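Local coordinates for protein type C neurotoxin (PDB 3PME) that forms the receptor-binding domain of a mosaic C/D botulinum neurotoxin, which probably attaches the toxin to nerve-cell membranes through gangliosides and phosphatidylethanolamine, at residues Asn86-Ile91 and Glu189-Trp194; Trp140-Ile145 and Glu208-Val213; Tyr248-Asn253 and Val257-Ser262; Cys355-Ser360 and Asn365-Ala370. All coordinates share one frame; numbering follows the deposited sequence.

Contact 1: Asn86-Ile91 and Glu189-Trp194; sequences NEYTII and ENQMLW
Within the concanavalin-like jelly-roll half of the receptor-binding domain, strand 87-90 and the start of strand 193-201, with the loop leading into it, meet through side chains and one water. The backbones stay far apart: the CA atoms of I90 and L193 are 9.3 Å from each other. I90 and L193 close that distance tip to tip, I90 CD1 lying 3.7 Å from L193 CD2. The same leucine methyl also touches I90 CG2 at 3.8 Å, which seats it against both branches of the isoleucine. L193 reaches it with its CG held between the backbone N and the carbonyl carbon (chi1 67°). Branched aliphatic residues suit this buried place, packing methyl on methyl with no polar group to satisfy. At the other end of the contact, Y88 and Q191 cross at about a right angle, ring and amide planes 80° apart. Water 1 joins them, lying at the edge of the tyrosine ring and in its plane. It accepts a hydrogen bond of 2.6 Å from Y88 OH and donates one of 2.7 Å to Q191 OE1. Both ends are gripped further: Y88 OH also bonds S84, while Q191 OE1 receives the D188 backbone N-H and Q191 NE2 bonds D80 O. These bonds fix the amide's rotation and satisfy its buried polar atoms. Within its own sheet, strand 87-90 pairs with strand 100-105, where I90 and I91 both face L102 in a classic beta bulge; L45 of strand 42-45 packs against both I90 and L193.

Contact 2: Trp140-Ile145 and Glu208-Val213; sequences WFFVTI and EDINIV
Strand 141-145 and helix 208-213 run in roughly opposite directions, 147° between their N-to-C directions, with axes 10.1 Å apart at closest approach. Two strand residues, F142 and T144, point toward the helix, and I210 and V213, about one helical turn apart, receive them. T144 and I210 slide past each other in opposite directions. Their contact is made by both threonine branches: OG1 of T144 lies 3.7 Å from I210 CG2, and the threonine methyl CG2 sits 4.0 Å from I210 CD1. Threonine is well chosen here, since its beta-branched shape favours a strand and its methyl adds apolar surface. This is the packing of helix 207-218 on the outside of the jelly-roll's large antiparallel sheet, in which strand 141-148 lies between strands 68-77 and 152-157. F142 crosses V213 at about a right angle and brings its ring tip, CZ, to 3.7 Å from V213 CG1. With CG anti to the backbone N (chi1 180°), the phenylalanine extends from the strand far enough to meet the helix. Its neighbouring ring carbon CE2 approaches the helix backbone at I210 O, 3.8 Å away, and I210 CG2 at 4.2 Å. A large apolar ring suits a buried site between sheet and helix, where the backbones are too far apart to touch. Beyond the two segments, W74 of strand 68-77 meets the F142 ring with planes at about 40°, and Y156 of strand 152-157 touches I210.

Contact 3: Tyr248-Asn253 and Val257-Ser262; sequences YIAPKN and VLVQYS. With SO4 (sulfate ion), chain C.
Y248 and V259 lie side by side and point the same way from one face of a beta hairpin, the valine covering a face of the tyrosine ring. V259 CB stands 4.0 Å from the centroid of the Y248 ring in a CH-pi contact, displaced toward the rim, and V259 CG1 continues along the phenol to 3.5 Å from Y248 OH. The Y248 ring reaches this position with CG between its backbone N and carbonyl carbon (chi1 66°), folded back over the neighbouring strand; Y261 CA lies at its edge, in the ring plane. Another edge site in that plane holds oxygen O1 of a sulfate, which accepts a 2.7 Å hydrogen bond from Y248 OH. An amphipathic tyrosine suits this partly exposed place, its ring packed on valine and its hydroxyl able to take a polar partner, here the sulfate. N271, Y299 and K270 also bond that ion, which probably came from the crystallisation liquor. On the same face A250 CB meets V259 CG2 at 3.8 Å, the small alanine letting the valine branch lie close against the strand. I249 and L258 are likewise side by side, but on the reverse, buried face, where I249 CG1 touches L258 CD2 at 3.9 Å. The antiparallel backbones are joined by two hydrogen-bonded pairs: Y248 N to V259 O and V259 N to Y248 O are both 2.8 Å, and A250 and V257 exchange a like pair. The hairpin belongs to the beta-trefoil half of the domain: I249 packs on M297 of strand 292-299, and L258 on Y384 and P386 of strand 383-389.

Contact 4: Cys355-Ser360 and Asn365-Ala370; sequences CSQIFS and NTMLLA
The F359 ring has the carbonyl oxygen T366 O at its edge, near the ring plane, and the M367 side chain set obliquely to it. F359 and M367 form a non-hydrogen-bonded pair in an antiparallel hairpin of the beta-trefoil half, strands 356-360 and 366-373, and their side chains point the same way. M367 CG comes within 3.6 Å of F359 CE1. The methionine sulfur, SD, lies 4.6 Å from the centroid of the F359 ring and 53° off the normal, an oblique Met-aromatic contact. M367 gets there with CG anti to its backbone N (chi1 -178°) and a bend at chi3 that brings the flexible thioether's SD beside CE1 and CZ of the ring. F359 also meets the ring of Y392, planes at about 50°.

I358 and L368 pack tightly on the reverse face, I358 CG2 being 3.5 Å from L368 CD1, with F343 and A388 of adjoining strands against the leucine. Aliphatic residues are at home in this buried layer. Backbone bonds join L368 N to I358 O and pair S360 with T366 in both directions, T366 N to S360 O at 2.9 Å and S360 N to T366 O at 3.0 Å. The small hydroxyl residues S360 and T366 end the pairing with a shared solvent molecule: S360 OG also bonds F362 N, and water 3 is hydrogen-bonded to S360 OG and T366 OG1, 2.8 Å from each.

Contacts 1 and 2 belong to the jelly-roll half, contacts 3 and 4 to the trefoil half. The first two are buried and join separate elements mainly through side chains and, in contact 1, a bridging water; they reach the same large sheet and touch where W194 CB meets W140 CH2 at 3.5 Å. Contacts 3 and 4 are hairpins, held chiefly by backbone hydrogen bonds. Contact 3 is the more exposed, presenting a tyrosine to a bound anion, while contact 4 is largely buried and adds a Met-aromatic pair. These two hairpins meet through L258 CD1 and A370 CB, 3.8 Å apart. Contacts 2 and 4 come within about 11 Å, nearest atoms, without touching.

Contact 1: Asn86-Ile91 and Glu189-Trp194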
# COMPACT_ATOMS: atom_id res chain seq x y z
N ASN A 86 -7.52 -22.21 2.96
CA ASN A 86 -8.91 -22.35 2.54
C ASN A 86 -9.30 -21.42 1.40
O ASN A 86 -8.54 -20.51 1.03
CB ASN A 86 -9.86 -22.15 3.73
CG ASN A 86 -9.56 -23.09 4.88
OD1 ASN A 86 -8.83 -24.07 4.73
ND2 ASN A 86 -10.12 -22.79 6.05
N GLU A 87 -10.48 -21.66 0.83
CA GLU A 87 -11.04 -20.83 -0.23
C GLU A 87 -12.20 -19.99 0.29
O GLU A 87 -13.08 -20.50 0.98
CB GLU A 87 -11.53 -21.71 -1.38
CG GLU A 87 -12.31 -20.95 -2.44
CD GLU A 87 -12.82 -21.85 -3.54
OE1 GLU A 87 -11.99 -22.33 -4.34
OE2 GLU A 87 -14.04 -22.10 -3.60
N TYR A 88 -12.19 -18.70 -0.03
CA TYR A 88 -13.23 -17.78 0.42
C TYR A 88 -13.79 -17.04 -0.78
O TYR A 88 -13.04 -16.41 -1.53
CB TYR A 88 -12.66 -16.76 1.41
CG TYR A 88 -11.93 -17.37 2.59
CD1 TYR A 88 -12.58 -17.58 3.80
CD2 TYR A 88 -10.60 -17.78 2.48
CE1 TYR A 88 -11.91 -18.16 4.88
CE2 TYR A 88 -9.94 -18.36 3.55
CZ TYR A 88 -10.60 -18.55 4.74
OH TYR A 88 -9.94 -19.13 5.79
N THR A 89 -15.10 -17.11 -0.99
CA THR A 89 -15.72 -16.26 -1.99
C THR A 89 -15.87 -14.86 -1.41
O THR A 89 -16.41 -14.69 -0.32
CB THR A 89 -17.10 -16.80 -2.43
OG1 THR A 89 -16.92 -18.07 -3.07
CG2 THR A 89 -17.77 -15.84 -3.40
N ILE A 90 -15.37 -13.85 -2.13
CA ILE A 90 -15.39 -12.48 -1.65
C ILE A 90 -16.39 -11.60 -2.41
O ILE A 90 -17.04 -10.74 -1.82
CB ILE A 90 -13.99 -11.85 -1.80
CG1 ILE A 90 -12.94 -12.71 -1.08
CG2 ILE A 90 -13.99 -10.40 -1.31
CD1 ILE A 90 -13.31 -13.04 0.32
N ILE A 91 -16.50 -11.80 -3.72
CA ILE A 91 -17.46 -11.05 -4.51
C ILE A 91 -18.18 -12.09 -5.34
O ILE A 91 -17.54 -12.83 -6.08
CB ILE A 91 -16.79 -10.03 -5.45
CG1 ILE A 91 -15.80 -9.14 -4.69
CG2 ILE A 91 -17.84 -9.17 -6.14
CD1 ILE A 91 -15.01 -8.21 -5.60
N GLU A 189 -10.95 -13.51 14.14
CA GLU A 189 -10.99 -12.06 14.35
C GLU A 189 -9.96 -11.30 13.52
O GLU A 189 -10.19 -10.15 13.14
CB GLU A 189 -10.84 -11.71 15.84
CG GLU A 189 -9.54 -12.19 16.48
CD GLU A 189 -9.39 -11.74 17.92
OE1 GLU A 189 -9.95 -10.68 18.28
OE2 GLU A 189 -8.72 -12.45 18.70
N ASN A 190 -8.82 -11.92 13.24
CA ASN A 190 -7.76 -11.27 12.49
C ASN A 190 -7.88 -11.48 10.98
O ASN A 190 -7.03 -11.04 10.21
CB ASN A 190 -6.39 -11.75 12.97
CG ASN A 190 -6.08 -11.31 14.39
OD1 ASN A 190 -6.55 -10.27 14.84
ND2 ASN A 190 -5.28 -12.11 15.09
N GLN A 191 -8.93 -12.17 10.57
CA GLN A 191 -9.15 -12.40 9.15
C GLN A 191 -10.12 -11.36 8.60
O GLN A 191 -11.29 -11.30 8.99
CB GLN A 191 -9.64 -13.83 8.91
CG GLN A 191 -8.57 -14.87 9.22
CD GLN A 191 -9.03 -16.30 9.02
OE1 GLN A 191 -10.17 -16.64 9.30
NE2 GLN A 191 -8.12 -17.14 8.53
N MET A 192 -9.61 -10.52 7.70
CA MET A 192 -10.36 -9.38 7.21
C MET A 192 -9.73 -8.91 5.91
O MET A 192 -8.60 -9.26 5.60
CB MET A 192 -10.34 -8.25 8.25
CG MET A 192 -8.95 -7.63 8.48
SD MET A 192 -8.84 -6.63 9.97
CE MET A 192 -9.02 -7.89 11.22
N LEU A 193 -10.47 -8.12 5.15
CA LEU A 193 -9.92 -7.50 3.95
C LEU A 193 -10.63 -6.19 3.68
O LEU A 193 -11.72 -5.93 4.19
CB LEU A 193 -10.06 -8.42 2.74
CG LEU A 193 -11.47 -8.72 2.23
CD1 LEU A 193 -11.92 -7.69 1.22
CD2 LEU A 193 -11.51 -10.10 1.60
N TRP A 194 -9.99 -5.37 2.85
CA TRP A 194 -10.53 -4.08 2.45
C TRP A 194 -10.54 -4.04 0.94
O TRP A 194 -9.64 -4.58 0.30
CB TRP A 194 -9.62 -2.93 2.93
CG TRP A 194 -9.49 -2.76 4.41
CD1 TRP A 194 -10.07 -1.80 5.17
CD2 TRP A 194 -8.67 -3.54 5.31
NE1 TRP A 194 -9.69 -1.93 6.49
CE2 TRP A 194 -8.83 -2.99 6.60
CE3 TRP A 194 -7.82 -4.64 5.15
CZ2 TRP A 194 -8.18 -3.51 7.73
CZ3 TRP A 194 -7.18 -5.16 6.27
CH2 TRP A 194 -7.36 -4.58 7.55
O HOH W 1 -11.02 -18.97 8.14

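Contact 2: Trp140-Ile145 and Glu208-Val213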
# COMPACT_ATOMS: atom_id res chain seq x y z
N TRP A 140 -2.21 -2.84 -0.04
CA TRP A 140 -3.14 -2.49 -1.11
C TRP A 140 -2.50 -2.78 -2.46
O TRP A 140 -1.39 -2.32 -2.72
CB TRP A 140 -3.43 -1.00 -1.09
CG TRP A 140 -4.29 -0.52 0.05
CD1 TRP A 140 -3.88 0.10 1.20
CD2 TRP A 140 -5.72 -0.59 0.13
NE1 TRP A 140 -4.96 0.42 1.99
CE2 TRP A 140 -6.10 0.01 1.34
CE3 TRP A 140 -6.71 -1.10 -0.72
CZ2 TRP A 140 -7.44 0.10 1.74
CZ3 TRP A 140 -8.03 -0.99 -0.33
CH2 TRP A 140 -8.38 -0.40 0.89
N PHE A 141 -3.20 -3.53 -3.31
CA PHE A 141 -2.78 -3.62 -4.72
C PHE A 141 -3.97 -3.43 -5.64
O PHE A 141 -5.11 -3.68 -5.25
CB PHE A 141 -1.97 -4.89 -5.03
CG PHE A 141 -2.71 -6.18 -4.78
CD1 PHE A 141 -2.70 -6.78 -3.52
CD2 PHE A 141 -3.33 -6.86 -5.83
CE1 PHE A 141 -3.34 -7.99 -3.30
CE2 PHE A 141 -3.97 -8.08 -5.62
CZ PHE A 141 -3.98 -8.65 -4.35
N PHE A 142 -3.69 -2.94 -6.84
CA PHE A 142 -4.73 -2.58 -7.82
C PHE A 142 -4.97 -3.75 -8.78
O PHE A 142 -4.05 -4.25 -9.44
CB PHE A 142 -4.30 -1.33 -8.58
CG PHE A 142 -5.29 -0.88 -9.61
CD1 PHE A 142 -6.61 -0.59 -9.26
CD2 PHE A 142 -4.90 -0.72 -10.94
CE1 PHE A 142 -7.53 -0.17 -10.21
CE2 PHE A 142 -5.81 -0.29 -11.89
CZ PHE A 142 -7.13 -0.02 -11.53
N VAL A 143 -6.23 -4.17 -8.85
CA VAL A 143 -6.62 -5.29 -9.71
C VAL A 143 -7.43 -4.77 -10.88
O VAL A 143 -8.27 -3.87 -10.72
CB VAL A 143 -7.47 -6.32 -8.93
CG1 VAL A 143 -7.98 -7.44 -9.85
CG2 VAL A 143 -6.66 -6.89 -7.76
N THR A 144 -7.19 -5.33 -12.06
CA THR A 144 -8.06 -5.04 -13.19
C THR A 144 -8.24 -6.31 -13.99
O THR A 144 -7.25 -6.96 -14.36
CB THR A 144 -7.51 -3.95 -14.13
OG1 THR A 144 -7.03 -2.84 -13.36
CG2 THR A 144 -8.61 -3.48 -15.07
N ILE A 145 -9.49 -6.66 -14.21
CA ILE A 145 -9.83 -7.81 -15.04
C ILE A 145 -10.49 -7.30 -16.31
O ILE A 145 -11.46 -6.55 -16.22
CB ILE A 145 -10.85 -8.73 -14.35
CG1 ILE A 145 -10.43 -9.08 -12.92
CG2 ILE A 145 -11.07 -10.00 -15.19
CD1 ILE A 145 -9.20 -9.87 -12.86
N GLU A 208 -3.13 1.35 -21.67
CA GLU A 208 -2.94 2.76 -21.35
C GLU A 208 -4.03 3.26 -20.40
O GLU A 208 -3.74 3.97 -19.43
CB GLU A 208 -2.93 3.60 -22.64
CG GLU A 208 -2.72 5.08 -22.40
CD GLU A 208 -2.45 5.84 -23.69
OE1 GLU A 208 -2.38 5.20 -24.77
OE2 GLU A 208 -2.30 7.08 -23.63
N ASP A 209 -5.27 2.89 -20.67
CA ASP A 209 -6.38 3.33 -19.84
C ASP A 209 -6.35 2.69 -18.45
O ASP A 209 -6.64 3.35 -17.46
CB ASP A 209 -7.72 3.09 -20.54
CG ASP A 209 -7.99 4.12 -21.62
OD1 ASP A 209 -7.25 5.14 -21.66
OD2 ASP A 209 -8.93 3.93 -22.41
N ILE A 210 -5.98 1.42 -18.38
CA ILE A 210 -5.83 0.76 -17.08
C ILE A 210 -4.82 1.51 -16.22
O ILE A 210 -5.03 1.73 -15.03
CB ILE A 210 -5.41 -0.70 -17.26
CG1 ILE A 210 -6.57 -1.49 -17.86
CG2 ILE A 210 -4.94 -1.29 -15.92
CD1 ILE A 210 -6.21 -2.91 -18.27
N ASN A 211 -3.72 1.94 -16.84
CA ASN A 211 -2.71 2.70 -16.10
C ASN A 211 -3.14 4.11 -15.71
O ASN A 211 -2.70 4.64 -14.69
CB ASN A 211 -1.38 2.67 -16.83
CG ASN A 211 -0.64 1.36 -16.62
OD1 ASN A 211 -0.81 0.40 -17.39
ND2 ASN A 211 0.15 1.29 -15.56
N ILE A 212 -4.02 4.70 -16.50
CA ILE A 212 -4.58 5.99 -16.12
C ILE A 212 -5.46 5.85 -14.88
O ILE A 212 -5.37 6.66 -13.95
CB ILE A 212 -5.38 6.60 -17.29
CG1 ILE A 212 -4.40 7.00 -18.40
CG2 ILE A 212 -6.16 7.82 -16.82
CD1 ILE A 212 -5.09 7.47 -19.67
N VAL A 213 -6.28 4.80 -14.84
CA VAL A 213 -7.09 4.52 -13.65
C VAL A 213 -6.19 4.27 -12.44
O VAL A 213 -6.38 4.87 -11.38
CB VAL A 213 -8.05 3.34 -13.88
CG1 VAL A 213 -8.88 3.07 -12.61
CG2 VAL A 213 -8.97 3.61 -15.06

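Contact 3: Tyr248-Asn253 and Val257-Ser262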
# COMPACT_ATOMS: atom_id res chain seq x y z
N TYR A 248 16.22 -1.99 13.20
CA TYR A 248 15.55 -0.85 13.81
C TYR A 248 16.57 0.25 14.07
O TYR A 248 17.78 -0.01 14.07
CB TYR A 248 14.85 -1.24 15.12
CG TYR A 248 15.75 -1.67 16.27
CD1 TYR A 248 16.13 -3.00 16.43
CD2 TYR A 248 16.16 -0.74 17.22
CE1 TYR A 248 16.93 -3.39 17.50
CE2 TYR A 248 16.95 -1.12 18.29
CZ TYR A 248 17.33 -2.45 18.43
OH TYR A 248 18.12 -2.84 19.49
N ILE A 249 16.09 1.47 14.27
CA ILE A 249 16.96 2.62 14.51
C ILE A 249 17.28 2.74 15.99
O ILE A 249 16.38 2.75 16.83
CB ILE A 249 16.29 3.92 14.02
CG1 ILE A 249 15.92 3.78 12.54
CG2 ILE A 249 17.20 5.12 14.26
CD1 ILE A 249 15.10 4.92 11.99
N ALA A 250 18.57 2.80 16.31
CA ALA A 250 19.01 2.92 17.70
C ALA A 250 20.11 3.96 17.87
O ALA A 250 21.00 4.07 17.03
CB ALA A 250 19.51 1.57 18.20
N PRO A 251 20.07 4.71 18.97
CA PRO A 251 21.20 5.60 19.26
C PRO A 251 22.36 4.81 19.82
O PRO A 251 22.18 3.97 20.70
CB PRO A 251 20.63 6.53 20.34
CG PRO A 251 19.62 5.71 21.04
CD PRO A 251 19.01 4.79 19.98
N LYS A 252 23.56 5.06 19.31
CA LYS A 252 24.75 4.40 19.82
C LYS A 252 25.89 5.39 19.76
O LYS A 252 26.24 5.89 18.69
CB LYS A 252 25.07 3.16 18.97
CG LYS A 252 26.35 2.42 19.37
CD LYS A 252 26.45 1.11 18.59
CE LYS A 252 27.73 0.36 18.93
NZ LYS A 252 27.72 -0.98 18.28
N ASN A 253 26.47 5.71 20.92
CA ASN A 253 27.56 6.68 20.97
C ASN A 253 27.26 7.94 20.17
O ASN A 253 28.07 8.38 19.34
CB ASN A 253 28.87 6.04 20.50
CG ASN A 253 29.45 5.09 21.53
OD1 ASN A 253 29.36 5.34 22.73
ND2 ASN A 253 30.06 4.01 21.06
N VAL A 257 22.18 4.33 14.42
CA VAL A 257 22.59 3.22 13.57
C VAL A 257 21.43 2.25 13.42
O VAL A 257 20.43 2.38 14.13
CB VAL A 257 23.82 2.47 14.14
CG1 VAL A 257 25.06 3.37 14.14
CG2 VAL A 257 23.50 1.95 15.52
N LEU A 258 21.57 1.29 12.52
CA LEU A 258 20.53 0.29 12.29
C LEU A 258 20.94 -1.04 12.90
O LEU A 258 21.92 -1.65 12.48
CB LEU A 258 20.27 0.12 10.78
CG LEU A 258 20.03 1.42 9.99
CD1 LEU A 258 19.71 1.14 8.52
CD2 LEU A 258 18.94 2.26 10.64
N VAL A 259 20.17 -1.48 13.89
CA VAL A 259 20.47 -2.68 14.66
C VAL A 259 19.48 -3.80 14.32
O VAL A 259 18.28 -3.57 14.17
CB VAL A 259 20.33 -2.36 16.16
CG1 VAL A 259 20.50 -3.63 17.00
CG2 VAL A 259 21.33 -1.28 16.57
N GLN A 260 19.98 -5.02 14.19
CA GLN A 260 19.08 -6.12 13.88
C GLN A 260 18.18 -6.43 15.07
O GLN A 260 18.66 -6.58 16.19
CB GLN A 260 19.85 -7.38 13.48
CG GLN A 260 18.96 -8.44 12.84
CD GLN A 260 19.75 -9.60 12.29
OE1 GLN A 260 20.55 -10.21 13.00
NE2 GLN A 260 19.54 -9.90 11.01
N TYR A 261 16.87 -6.49 14.83
CA TYR A 261 15.93 -6.85 15.89
C TYR A 261 16.14 -8.30 16.28
O TYR A 261 16.50 -9.14 15.45
CB TYR A 261 14.50 -6.62 15.43
CG TYR A 261 13.45 -6.78 16.51
CD1 TYR A 261 13.48 -6.00 17.66
CD2 TYR A 261 12.42 -7.70 16.36
CE1 TYR A 261 12.51 -6.15 18.64
CE2 TYR A 261 11.46 -7.86 17.33
CZ TYR A 261 11.51 -7.09 18.46
OH TYR A 261 10.53 -7.26 19.41
N SER A 262 15.93 -8.60 17.56
CA SER A 262 16.21 -9.94 18.08
C SER A 262 15.35 -11.02 17.43
O SER A 262 15.81 -12.15 17.30
CB SER A 262 16.04 -9.97 19.59
OG SER A 262 14.70 -9.68 19.96
S SO4 C . 18.29 0.20 21.93
O1 SO4 C . 18.86 -0.84 21.07
O2 SO4 C . 17.22 0.91 21.24
O3 SO4 C . 17.74 -0.43 23.13
O4 SO4 C . 19.33 1.15 22.31

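Contact 4: Cys355-Ser360 and Asn365-Ala370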
# COMPACT_ATOMS: atom_id res chain seq x y z
N CYS A 355 7.37 3.42 -1.26
CA CYS A 355 8.66 3.88 -0.75
C CYS A 355 8.69 5.38 -0.93
O CYS A 355 7.96 5.93 -1.76
CB CYS A 355 9.80 3.30 -1.61
SG CYS A 355 10.05 1.54 -1.49
N SER A 356 9.54 6.06 -0.17
CA SER A 356 9.79 7.47 -0.40
C SER A 356 11.27 7.80 -0.25
O SER A 356 12.05 7.00 0.27
CB SER A 356 8.94 8.33 0.56
OG SER A 356 9.10 7.90 1.90
N GLN A 357 11.65 8.97 -0.75
CA GLN A 357 12.99 9.51 -0.52
C GLN A 357 12.92 10.72 0.41
O GLN A 357 11.92 11.43 0.44
CB GLN A 357 13.67 9.85 -1.85
CG GLN A 357 13.97 8.59 -2.66
CD GLN A 357 14.38 8.86 -4.09
OE1 GLN A 357 13.79 9.70 -4.78
NE2 GLN A 357 15.39 8.13 -4.56
N ILE A 358 13.99 10.94 1.16
CA ILE A 358 13.99 11.98 2.18
C ILE A 358 15.21 12.84 1.94
O ILE A 358 16.32 12.33 1.75
CB ILE A 358 14.05 11.36 3.59
CG1 ILE A 358 12.82 10.48 3.83
CG2 ILE A 358 14.12 12.47 4.64
CD1 ILE A 358 12.99 9.53 5.00
N PHE A 359 15.00 14.15 1.93
CA PHE A 359 16.03 15.11 1.57
C PHE A 359 16.17 16.17 2.63
O PHE A 359 15.26 16.40 3.41
CB PHE A 359 15.68 15.80 0.25
CG PHE A 359 15.49 14.85 -0.89
CD1 PHE A 359 16.58 14.45 -1.66
CD2 PHE A 359 14.24 14.33 -1.18
CE1 PHE A 359 16.42 13.56 -2.72
CE2 PHE A 359 14.08 13.43 -2.23
CZ PHE A 359 15.17 13.04 -2.99
N SER A 360 17.33 16.81 2.64
CA SER A 360 17.54 17.99 3.47
C SER A 360 18.19 19.07 2.61
O SER A 360 19.03 18.77 1.76
CB SER A 360 18.44 17.67 4.66
OG SER A 360 18.90 18.86 5.27
N ASN A 365 22.58 20.38 -0.15
CA ASN A 365 21.52 19.46 -0.51
C ASN A 365 21.97 18.04 -0.25
O ASN A 365 22.97 17.58 -0.80
CB ASN A 365 21.13 19.62 -1.99
CG ASN A 365 20.36 20.90 -2.25
OD1 ASN A 365 20.69 21.66 -3.15
ND2 ASN A 365 19.34 21.14 -1.45
N THR A 366 21.23 17.34 0.60
CA THR A 366 21.53 15.94 0.87
C THR A 366 20.31 15.06 0.69
O THR A 366 19.17 15.53 0.65
CB THR A 366 22.06 15.72 2.29
OG1 THR A 366 21.08 16.16 3.23
CG2 THR A 366 23.38 16.48 2.52
N MET A 367 20.57 13.76 0.60
CA MET A 367 19.52 12.76 0.53
C MET A 367 19.86 11.69 1.55
O MET A 367 21.02 11.34 1.71
CB MET A 367 19.46 12.12 -0.86
CG MET A 367 18.33 11.10 -0.98
SD MET A 367 18.12 10.37 -2.62
CE MET A 367 19.67 9.55 -2.79
N LEU A 368 18.85 11.17 2.25
CA LEU A 368 19.12 10.11 3.20
C LEU A 368 19.28 8.76 2.50
O LEU A 368 18.50 8.41 1.61
CB LEU A 368 18.02 10.01 4.25
CG LEU A 368 17.74 11.26 5.08
CD1 LEU A 368 16.81 10.91 6.24
CD2 LEU A 368 19.04 11.84 5.58
N LEU A 369 20.30 8.01 2.91
CA LEU A 369 20.40 6.62 2.48
C LEU A 369 20.94 5.76 3.61
O LEU A 369 21.32 6.27 4.67
CB LEU A 369 21.23 6.49 1.20
CG LEU A 369 22.65 7.04 1.18
CD1 LEU A 369 23.61 6.13 1.91
CD2 LEU A 369 23.12 7.21 -0.26
N ALA A 370 20.95 4.45 3.41
CA ALA A 370 21.52 3.55 4.41
C ALA A 370 22.56 2.65 3.76
O ALA A 370 22.36 2.14 2.67
CB ALA A 370 20.43 2.72 5.08
O HOH W 2 16.09 9.10 0.50
O HOH W 3 21.55 18.74 4.32